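Local coordinates for protein lysyl oxidase (Pichia pastoris, PDB 1W7C) that probably oxidises primary amines, including peptidyl lysine side chains, to aldehydes with a topaquinone cofactor and a copper ion in each subunit, at residues N19-L24 with I331-S336; V55-T60 with W313-G318; T383-T386 with E391-N394. All coordinates share one frame; numbering follows the deposited sequence.

Contact 1 of 3, residues N19-L24 with I331-S336; sequences NIWTSL and IVYELS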
loop_
_atom_site.group_PDB
_atom_site.type_symbol
_atom_site.label_atom_id
_atom_site.label_comp_id
_atom_site.label_asym_id
_atom_site.label_seq_id
_atom_site.Cartn_x
_atom_site.Cartn_y
_atom_site.Cartn_z
ATOM N N ASN A 19 28.144 -18.945 3.058
ATOM C CA ASN A 19 27.645 -17.683 3.528
ATOM C C ASN A 19 28.755 -16.896 4.240
ATOM O O ASN A 19 28.967 -17.012 5.466
ATOM C CB ASN A 19 26.465 -17.944 4.424
ATOM C CG ASN A 19 25.760 -16.627 4.846
ATOM O OD1 ASN A 19 26.338 -15.530 4.855
ATOM N ND2 ASN A 19 24.506 -16.758 5.211
ATOM N N ILE A 20 29.453 -16.087 3.453
ATOM C CA ILE A 20 30.587 -15.313 3.917
ATOM C C ILE A 20 30.175 -14.092 4.743
ATOM O O ILE A 20 31.028 -13.343 5.215
ATOM C CB ILE A 20 31.472 -14.887 2.708
ATOM C CG1 ILE A 20 30.644 -14.160 1.631
ATOM C CG2 ILE A 20 32.137 -16.138 2.125
ATOM C CD1 ILE A 20 31.469 -13.476 0.573
ATOM N N TRP A 21 28.863 -13.893 4.892
ATOM C CA TRP A 21 28.326 -12.787 5.664
ATOM C C TRP A 21 27.799 -13.230 7.021
ATOM O O TRP A 21 27.308 -12.389 7.770
ATOM C CB TRP A 21 27.210 -12.062 4.871
ATOM C CG TRP A 21 27.593 -11.732 3.477
ATOM C CD1 TRP A 21 28.264 -10.632 3.058
ATOM C CD2 TRP A 21 27.367 -12.526 2.311
ATOM N NE1 TRP A 21 28.454 -10.667 1.702
ATOM C CE2 TRP A 21 27.937 -11.839 1.219
ATOM C CE3 TRP A 21 26.761 -13.765 2.074
ATOM C CZ2 TRP A 21 27.846 -12.302 -0.075
ATOM C CZ3 TRP A 21 26.690 -14.235 0.786
ATOM C CH2 TRP A 21 27.244 -13.518 -0.277
ATOM N N THR A 22 27.881 -14.523 7.319
ATOM C CA THR A 22 27.178 -15.037 8.473
ATOM C C THR A 22 27.821 -14.586 9.785
ATOM O O THR A 22 29.029 -14.296 9.844
ATOM C CB THR A 22 27.111 -16.586 8.361
ATOM O OG1 THR A 22 26.065 -17.084 9.187
ATOM C CG2 THR A 22 28.415 -17.250 8.839
ATOM N N SER A 23 27.001 -14.564 10.839
ATOM C CA SER A 23 27.485 -14.164 12.156
ATOM C C SER A 23 28.570 -15.105 12.634
ATOM O O SER A 23 28.706 -16.241 12.155
ATOM C CB SER A 23 26.340 -14.132 13.178
ATOM O OG SER A 23 25.867 -15.443 13.473
ATOM N N LEU A 24 29.368 -14.628 13.578
ATOM C CA LEU A 24 30.403 -15.468 14.159
ATOM C C LEU A 24 29.813 -16.680 14.868
ATOM O O LEU A 24 28.780 -16.613 15.530
ATOM C CB LEU A 24 31.251 -14.671 15.126
ATOM C CG LEU A 24 32.057 -13.518 14.527
ATOM C CD1 LEU A 24 32.749 -12.798 15.662
ATOM C CD2 LEU A 24 33.049 -14.020 13.472
ATOM N N ILE A 331 20.339 -9.603 -8.759
ATOM C CA ILE A 331 19.758 -8.268 -8.857
ATOM C C ILE A 331 20.157 -7.335 -7.717
ATOM O O ILE A 331 20.193 -6.134 -7.921
ATOM C CB ILE A 331 18.235 -8.307 -9.027
ATOM C CG1 ILE A 331 17.524 -8.953 -7.850
ATOM C CG2 ILE A 331 17.840 -8.957 -10.358
ATOM C CD1 ILE A 331 16.076 -8.604 -7.758
ATOM N N VAL A 332 20.448 -7.893 -6.541
ATOM C CA VAL A 332 20.812 -7.050 -5.383
ATOM C C VAL A 332 21.969 -7.752 -4.643
ATOM O O VAL A 332 21.830 -8.883 -4.196
ATOM C CB VAL A 332 19.613 -6.875 -4.398
ATOM C CG1 VAL A 332 20.072 -6.147 -3.120
ATOM C CG2 VAL A 332 18.453 -6.179 -5.049
ATOM N N TYR A 333 23.084 -7.038 -4.510
ATOM C CA TYR A 333 24.214 -7.557 -3.766
ATOM C C TYR A 333 23.928 -7.600 -2.260
ATOM O O TYR A 333 24.173 -8.608 -1.607
ATOM C CB TYR A 333 25.507 -6.778 -4.071
ATOM C CG TYR A 333 26.629 -7.249 -3.134
ATOM C CD1 TYR A 333 27.222 -8.482 -3.317
ATOM C CD2 TYR A 333 27.049 -6.471 -2.057
ATOM C CE1 TYR A 333 28.176 -8.953 -2.423
ATOM C CE2 TYR A 333 27.997 -6.915 -1.166
ATOM C CZ TYR A 333 28.561 -8.169 -1.360
ATOM O OH TYR A 333 29.474 -8.652 -0.473
ATOM N N GLU A 334 23.401 -6.483 -1.751
ATOM C CA GLU A 334 23.097 -6.307 -0.332
ATOM C C GLU A 334 21.803 -5.544 -0.193
ATOM O O GLU A 334 21.653 -4.500 -0.830
ATOM C CB GLU A 334 24.220 -5.500 0.341
ATOM C CG GLU A 334 23.957 -5.206 1.816
ATOM C CD GLU A 334 25.032 -4.413 2.532
ATOM O OE1 GLU A 334 24.813 -4.138 3.728
ATOM O OE2 GLU A 334 26.082 -4.064 1.918
ATOM N N LEU A 335 20.920 -6.076 0.654
ATOM C CA LEU A 335 19.717 -5.350 1.071
ATOM C C LEU A 335 19.753 -5.360 2.590
ATOM O O LEU A 335 19.664 -6.429 3.189
ATOM C CB LEU A 335 18.449 -6.039 0.525
ATOM C CG LEU A 335 17.116 -5.495 1.054
ATOM C CD1 LEU A 335 16.941 -4.031 0.693
ATOM C CD2 LEU A 335 15.975 -6.297 0.496
ATOM N N SER A 336 19.840 -4.215 3.219
ATOM C CA SER A 336 20.006 -4.227 4.671
ATOM C C SER A 336 19.393 -2.963 5.287
ATOM O O SER A 336 19.769 -1.835 4.978
ATOM C CB SER A 336 21.485 -4.317 5.055
ATOM O OG SER A 336 22.231 -3.306 4.410
#
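The indole of Trp-21 brings the edge of its five-membered ring to the phenol end of Tyr-333, and these two side chains make nearly all of the contact. Trp-21 NE1 lies 3.1 Å from Tyr-333 OH, which sits in the plane of the indole at its edge. Beside this polar approach the carbon rims touch, Trp-21 CZ2 standing 4.1 Å from Tyr-333 CE1. The rings meet at a slant, their planes 70° apart. Tyr-333 reaches across because its CG is anti to the backbone N (chi1 173°), which carries the long phenol away from its strand.

Trp-21 is held at the level of its backbone. Asn-19 starts a type I turn ending at Thr-22, and its OD1 accepts from Trp-21 N at 3.0 Å, in the carbonyl plane, closing an Asx turn; asparagine suits the place because its short amide can curl forward to the backbone N two residues on while ND2 hydrogen-bonds to Glu-299 O and Thr-311 O. Ile-20 CG1 covers the centre of one indole face, 3.5 Å above the plane. Tyr-322 stacks with the same indole, while Ala-68 of helix 65-73 packs against both Ile-20 and Tyr-333.

Large, flat residues with one polar atom each suit this buried seam between a loop and a strand. The N-terminal loop before helix 26-39 thus lays Trp-21 on strand 329-344 of the copper amine oxidase domain, next to the calcium site of Asp-497 and Asp-499, the Tyr-333 side chain being about 6 Å from the ion.

Contact 2 of 3, residues V55-T60 with W313-G318; sequences VLWIET and WSRDTG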
loop_
_atom_site.group_PDB
_atom_site.type_symbol
_atom_site.label_atom_id
_atom_site.label_comp_id
_atom_site.label_asym_id
_atom_site.label_seq_id
_atom_site.Cartn_x
_atom_site.Cartn_y
_atom_site.Cartn_z
ATOM N N VAL A 55 34.928 -5.629 27.318
ATOM C CA VAL A 55 34.486 -5.877 25.956
ATOM C C VAL A 55 32.961 -5.698 25.827
ATOM O O VAL A 55 32.179 -6.278 26.601
ATOM C CB VAL A 55 34.896 -7.312 25.509
ATOM C CG1 VAL A 55 34.431 -7.625 24.079
ATOM C CG2 VAL A 55 36.404 -7.479 25.602
ATOM N N LEU A 56 32.540 -4.946 24.821
ATOM C CA LEU A 56 31.104 -4.815 24.537
ATOM C C LEU A 56 30.604 -5.812 23.501
ATOM O O LEU A 56 29.685 -6.576 23.770
ATOM C CB LEU A 56 30.735 -3.397 24.063
ATOM C CG LEU A 56 30.670 -2.282 25.070
ATOM C CD1 LEU A 56 32.067 -1.774 25.357
ATOM C CD2 LEU A 56 29.772 -1.161 24.523
ATOM N N TRP A 57 31.212 -5.740 22.313
ATOM C CA TRP A 57 30.701 -6.405 21.117
ATOM C C TRP A 57 31.807 -7.152 20.377
ATOM O O TRP A 57 32.966 -6.716 20.374
ATOM C CB TRP A 57 30.075 -5.372 20.179
ATOM C CG TRP A 57 28.863 -4.731 20.752
ATOM C CD1 TRP A 57 27.888 -5.330 21.511
ATOM C CD2 TRP A 57 28.512 -3.352 20.666
ATOM N NE1 TRP A 57 26.945 -4.402 21.876
ATOM C CE2 TRP A 57 27.298 -3.185 21.359
ATOM C CE3 TRP A 57 29.096 -2.229 20.049
ATOM C CZ2 TRP A 57 26.669 -1.939 21.489
ATOM C CZ3 TRP A 57 28.467 -0.990 20.173
ATOM C CH2 TRP A 57 27.265 -0.858 20.884
ATOM N N ILE A 58 31.437 -8.295 19.809
ATOM C CA ILE A 58 32.289 -9.105 18.950
ATOM C C ILE A 58 31.408 -9.690 17.852
ATOM O O ILE A 58 30.505 -10.465 18.151
ATOM C CB ILE A 58 32.952 -10.279 19.709
ATOM C CG1 ILE A 58 33.802 -9.784 20.876
ATOM C CG2 ILE A 58 33.783 -11.089 18.726
ATOM C CD1 ILE A 58 34.350 -10.898 21.765
ATOM N N GLU A 59 31.641 -9.252 16.616
ATOM C CA GLU A 59 30.804 -9.678 15.503
ATOM C C GLU A 59 31.586 -9.805 14.205
ATOM O O GLU A 59 32.724 -9.362 14.100
ATOM C CB GLU A 59 29.623 -8.731 15.301
ATOM C CG GLU A 59 30.031 -7.364 14.804
ATOM C CD GLU A 59 28.889 -6.542 14.223
ATOM O OE1 GLU A 59 27.748 -7.042 14.125
ATOM O OE2 GLU A 59 29.187 -5.387 13.847
ATOM N N THR A 60 30.943 -10.402 13.197
ATOM C CA THR A 60 31.564 -10.505 11.882
ATOM C C THR A 60 31.818 -9.139 11.272
ATOM O O THR A 60 30.915 -8.307 11.232
ATOM C CB THR A 60 30.669 -11.297 10.970
ATOM O OG1 THR A 60 30.534 -12.621 11.505
ATOM C CG2 THR A 60 31.276 -11.433 9.571
ATOM N N TRP A 313 22.558 -11.977 10.195
ATOM C CA TRP A 313 21.956 -11.345 11.371
ATOM C C TRP A 313 22.987 -10.571 12.161
ATOM O O TRP A 313 24.085 -11.087 12.442
ATOM C CB TRP A 313 21.364 -12.447 12.269
ATOM C CG TRP A 313 20.518 -11.885 13.364
ATOM C CD1 TRP A 313 20.930 -11.504 14.623
ATOM C CD2 TRP A 313 19.111 -11.658 13.316
ATOM N NE1 TRP A 313 19.854 -11.041 15.345
ATOM C CE2 TRP A 313 18.728 -11.122 14.561
ATOM C CE3 TRP A 313 18.117 -11.868 12.340
ATOM C CZ2 TRP A 313 17.410 -10.808 14.861
ATOM C CZ3 TRP A 313 16.794 -11.569 12.654
ATOM C CH2 TRP A 313 16.460 -11.030 13.892
ATOM N N SER A 314 22.631 -9.352 12.555
ATOM C CA SER A 314 23.461 -8.544 13.444
ATOM C C SER A 314 22.685 -8.043 14.637
ATOM O O SER A 314 21.465 -7.866 14.581
ATOM C CB SER A 314 24.058 -7.354 12.708
ATOM O OG SER A 314 23.080 -6.344 12.447
ATOM N N ARG A 315 23.421 -7.810 15.721
ATOM C CA ARG A 315 22.858 -7.198 16.906
ATOM C C ARG A 315 22.285 -5.810 16.603
ATOM O O ARG A 315 21.187 -5.461 17.064
ATOM C CB ARG A 315 23.948 -7.137 17.979
ATOM C CG ARG A 315 23.599 -6.341 19.195
ATOM C CD ARG A 315 24.280 -4.934 19.191
ATOM N NE ARG A 315 23.852 -4.133 20.327
ATOM C CZ ARG A 315 23.503 -2.886 20.285
ATOM N NH1 ARG A 315 23.568 -2.186 19.157
ATOM N NH2 ARG A 315 23.112 -2.293 21.394
ATOM N N ASP A 316 22.990 -5.024 15.802
ATOM C CA ASP A 316 22.540 -3.662 15.547
ATOM C C ASP A 316 21.202 -3.621 14.796
ATOM O O ASP A 316 20.313 -2.856 15.177
ATOM C CB ASP A 316 23.542 -2.883 14.701
ATOM C CG ASP A 316 24.828 -2.512 15.426
ATOM O OD1 ASP A 316 24.947 -2.696 16.671
ATOM O OD2 ASP A 316 25.789 -2.053 14.753
ATOM N N THR A 317 21.084 -4.419 13.742
ATOM C CA THR A 317 20.020 -4.149 12.767
ATOM C C THR A 317 19.080 -5.346 12.562
ATOM O O THR A 317 18.062 -5.178 11.875
ATOM C CB THR A 317 20.555 -3.755 11.408
ATOM O OG1 THR A 317 21.355 -4.825 10.872
ATOM C CG2 THR A 317 21.449 -2.502 11.451
ATOM N N GLY A 318 19.379 -6.547 13.050
ATOM C CA GLY A 318 18.577 -7.696 12.710
ATOM C C GLY A 318 19.020 -8.328 11.402
ATOM O O GLY A 318 20.195 -8.503 11.169
HETATM O O HOH W 1 26.129 -8.816 15.514
HETATM O O HOH W 2 25.792 -5.449 15.283
HETATM O O HOH W 3 27.052 -3.958 12.980
#
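Ser-314 ends strand 307-314 with its CB 4.0 Å from Glu-59 OE1, at the bend of a beta hairpin with strand 318-326 in the enzyme domain that faces strand 53-61 of the N2 domain. Its N and O pair with Gly-318, and its OG accepts from Thr-317 N in an ST motif, which suits a short hydroxyl.

Arg-315 follows, with a bend at chi2 (-103°) that lays its chain over Trp-57. CD rests off-centre above the five-membered ring as a CH-pi contact, and Trp-57 CZ2 lies 3.5 Å over the middle of the guanidinium face, the two planes 45° apart. Leu-56 CB lies over the opposite indole face, toward its rim. Both Trp-57 NE1 and Arg-315 NE turn to Glu-388 OE1.

Asp-316 takes Arg-315 NH1 in a salt bridge, and Arg-613 pairs with its other oxygen. Glu-59 needs length to reach this bend; Arg-84 forms a salt bridge with its OE2, and three waters link its carboxylate to the turn. Two of them donate to Glu-59 OE1 while accepting from Arg-315 N and Asp-316 N; the third donates to Glu-59 OE2 at 2.7 Å and to Asp-316 OD2 at 2.9 Å.

Contact 3 of 3, residues T383-T386 with E391-N394; sequences TTDT and EFYN. With NAG (2-acetamido-2-deoxy-beta-D-glucopyranose), chain T.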
loop_
_atom_site.group_PDB
_atom_site.type_symbol
_atom_site.label_atom_id
_atom_site.label_comp_id
_atom_site.label_asym_id
_atom_site.label_seq_id
_atom_site.Cartn_x
_atom_site.Cartn_y
_atom_site.Cartn_z
ATOM N N THR A 383 17.149 -19.792 13.802
ATOM C CA THR A 383 17.892 -19.370 14.970
ATOM C C THR A 383 19.058 -18.502 14.517
ATOM O O THR A 383 19.774 -18.840 13.551
ATOM C CB THR A 383 18.429 -20.626 15.681
ATOM O OG1 THR A 383 17.331 -21.427 16.130
ATOM C CG2 THR A 383 19.216 -20.246 16.920
ATOM N N THR A 384 19.264 -17.401 15.236
ATOM C CA THR A 384 20.388 -16.509 15.025
ATOM C C THR A 384 21.084 -16.248 16.357
ATOM O O THR A 384 20.621 -16.700 17.382
ATOM C CB THR A 384 19.941 -15.173 14.403
ATOM O OG1 THR A 384 19.024 -14.522 15.297
ATOM C CG2 THR A 384 19.222 -15.413 13.083
ATOM N N ASP A 385 22.154 -15.466 16.331
ATOM C CA ASP A 385 22.904 -15.218 17.560
ATOM C C ASP A 385 23.547 -13.867 17.555
ATOM O O ASP A 385 23.690 -13.224 16.494
ATOM C CB ASP A 385 23.943 -16.334 17.781
ATOM C CG ASP A 385 24.725 -16.627 16.545
ATOM O OD1 ASP A 385 25.489 -15.735 16.076
ATOM O OD2 ASP A 385 24.616 -17.739 15.973
ATOM N N THR A 386 23.857 -13.393 18.761
ATOM C CA THR A 386 24.603 -12.166 18.971
ATOM C C THR A 386 25.556 -12.405 20.145
ATOM O O THR A 386 25.447 -13.391 20.874
ATOM C CB THR A 386 23.679 -10.979 19.328
ATOM O OG1 THR A 386 22.889 -11.347 20.465
ATOM C CG2 THR A 386 22.715 -10.635 18.182
ATOM N N GLU A 391 28.473 -12.453 27.053
ATOM C CA GLU A 391 27.559 -13.552 26.811
ATOM C C GLU A 391 27.174 -13.714 25.330
ATOM O O GLU A 391 26.928 -12.740 24.615
ATOM C CB GLU A 391 26.318 -13.404 27.689
ATOM C CG GLU A 391 26.652 -13.469 29.181
ATOM C CD GLU A 391 25.444 -13.238 30.054
ATOM O OE1 GLU A 391 24.910 -12.113 30.020
ATOM O OE2 GLU A 391 25.039 -14.180 30.769
ATOM N N PHE A 392 27.221 -14.966 24.872
ATOM C CA PHE A 392 26.708 -15.359 23.575
ATOM C C PHE A 392 25.234 -15.682 23.724
ATOM O O PHE A 392 24.860 -16.487 24.563
ATOM C CB PHE A 392 27.521 -16.560 23.069
ATOM C CG PHE A 392 27.164 -17.033 21.669
ATOM C CD1 PHE A 392 26.172 -17.988 21.465
ATOM C CD2 PHE A 392 27.865 -16.565 20.570
ATOM C CE1 PHE A 392 25.875 -18.462 20.172
ATOM C CE2 PHE A 392 27.571 -17.012 19.285
ATOM C CZ PHE A 392 26.580 -17.973 19.086
ATOM N N TYR A 393 24.401 -15.041 22.900
ATOM C CA TYR A 393 22.944 -15.190 22.944
ATOM C C TYR A 393 22.484 -15.993 21.712
ATOM O O TYR A 393 22.717 -15.575 20.570
ATOM C CB TYR A 393 22.254 -13.817 22.904
ATOM C CG TYR A 393 22.439 -12.922 24.115
ATOM C CD1 TYR A 393 23.655 -12.290 24.362
ATOM C CD2 TYR A 393 21.381 -12.661 24.971
ATOM C CE1 TYR A 393 23.812 -11.450 25.437
ATOM C CE2 TYR A 393 21.531 -11.828 26.050
ATOM C CZ TYR A 393 22.757 -11.235 26.292
ATOM O OH TYR A 393 22.930 -10.408 27.368
ATOM N N ASN A 394 21.818 -17.108 21.951
ATOM C CA ASN A 394 21.214 -17.897 20.907
ATOM C C ASN A 394 19.727 -17.579 20.911
ATOM O O ASN A 394 19.046 -17.783 21.920
ATOM C CB ASN A 394 21.433 -19.367 21.237
ATOM C CG ASN A 394 21.666 -20.232 20.039
ATOM O OD1 ASN A 394 22.046 -19.775 18.972
ATOM N ND2 ASN A 394 21.507 -21.532 20.257
HETATM C C1 NAG T . 21.481 -22.384 19.095
HETATM C C2 NAG T . 22.469 -23.467 19.577
HETATM C C3 NAG T . 22.522 -24.641 18.606
HETATM C C4 NAG T . 21.116 -25.184 18.386
HETATM C C5 NAG T . 20.161 -24.036 18.004
HETATM C C6 NAG T . 18.717 -24.536 17.888
HETATM C C7 NAG T . 24.390 -23.004 20.991
HETATM C C8 NAG T . 25.888 -23.062 20.975
HETATM N N2 NAG T . 23.803 -22.940 19.794
HETATM O O3 NAG T . 23.341 -25.686 19.103
HETATM O O4 NAG T . 21.154 -26.202 17.404
HETATM O O5 NAG T . 20.220 -23.030 18.997
HETATM O O6 NAG T . 18.241 -24.866 19.179
HETATM O O7 NAG T . 23.774 -23.019 22.060
HETATM O O HOH W 4 22.933 -19.564 16.534
#
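Phe-392 and Asp-385 cross at a slant, the ring turned 34° from the carboxylate plane, and Phe-392 CZ comes within 3.4 Å of Asp-385 CB. The phenyl is swung over the neighbouring strand by a CG anti to the backbone N (chi1 -176°). A flat ring suits this position because it packs on the apolar CB of Asp-385 while Thr-386 O lies over one face.

Asp-385 shares its sheet face with Asn-394, its non-hydrogen-bonded partner. A water bridges them at unusually short distances, 2.5 Å to Asp-385 OD2 and 2.6 Å to Asn-394 OD1; Ser-23 takes the other carboxylate oxygen, and a bound magnesium ion lies about 4 Å from the aspartate side chain. Asn-394 ND2 carries the N-linked sugar, and the methyl CG2 of Thr-383 crosses beside this linkage, 3.6 Å from the sugar O5.

On the other face Thr-386 OG1 meets Tyr-393 CB at 3.5 Å and is hydrogen-bonded to Arg-395, whereas the tyrosine hydroxyl leads off to Arg-136. The backbones of Thr-386 and Tyr-393 form the hydrogen-bonded pair, Tyr-393 N to Thr-386 O nearly straight at 2.8 Å (176°). These features mark a glycosylated antiparallel beta hairpin, strands 380-388 and 391-405.

Contact 1 is fully buried, contact 2 only partly, and contact 3 combines a largely buried hairpin with a glycan on one face. Their chemistry follows: aromatic rings meeting in contact 1, an arginine laid on an indole, with charged groups and bridging waters, in contact 2, and backbone pairing in contact 3. Contacts 1 and 2 both join N-terminal parts of the chain to the enzyme domain, and Thr-22 O with Thr-60 OG1 probably ties them by a hydrogen bond. Ser-23 OG likewise probably bonds Asp-385 OD1, linking residues 19-24 to contact 3. Contacts 2 and 3 meet through Trp-313, which packs on Thr-384 and Thr-386, and through Arg-315 against Thr-386 CG2.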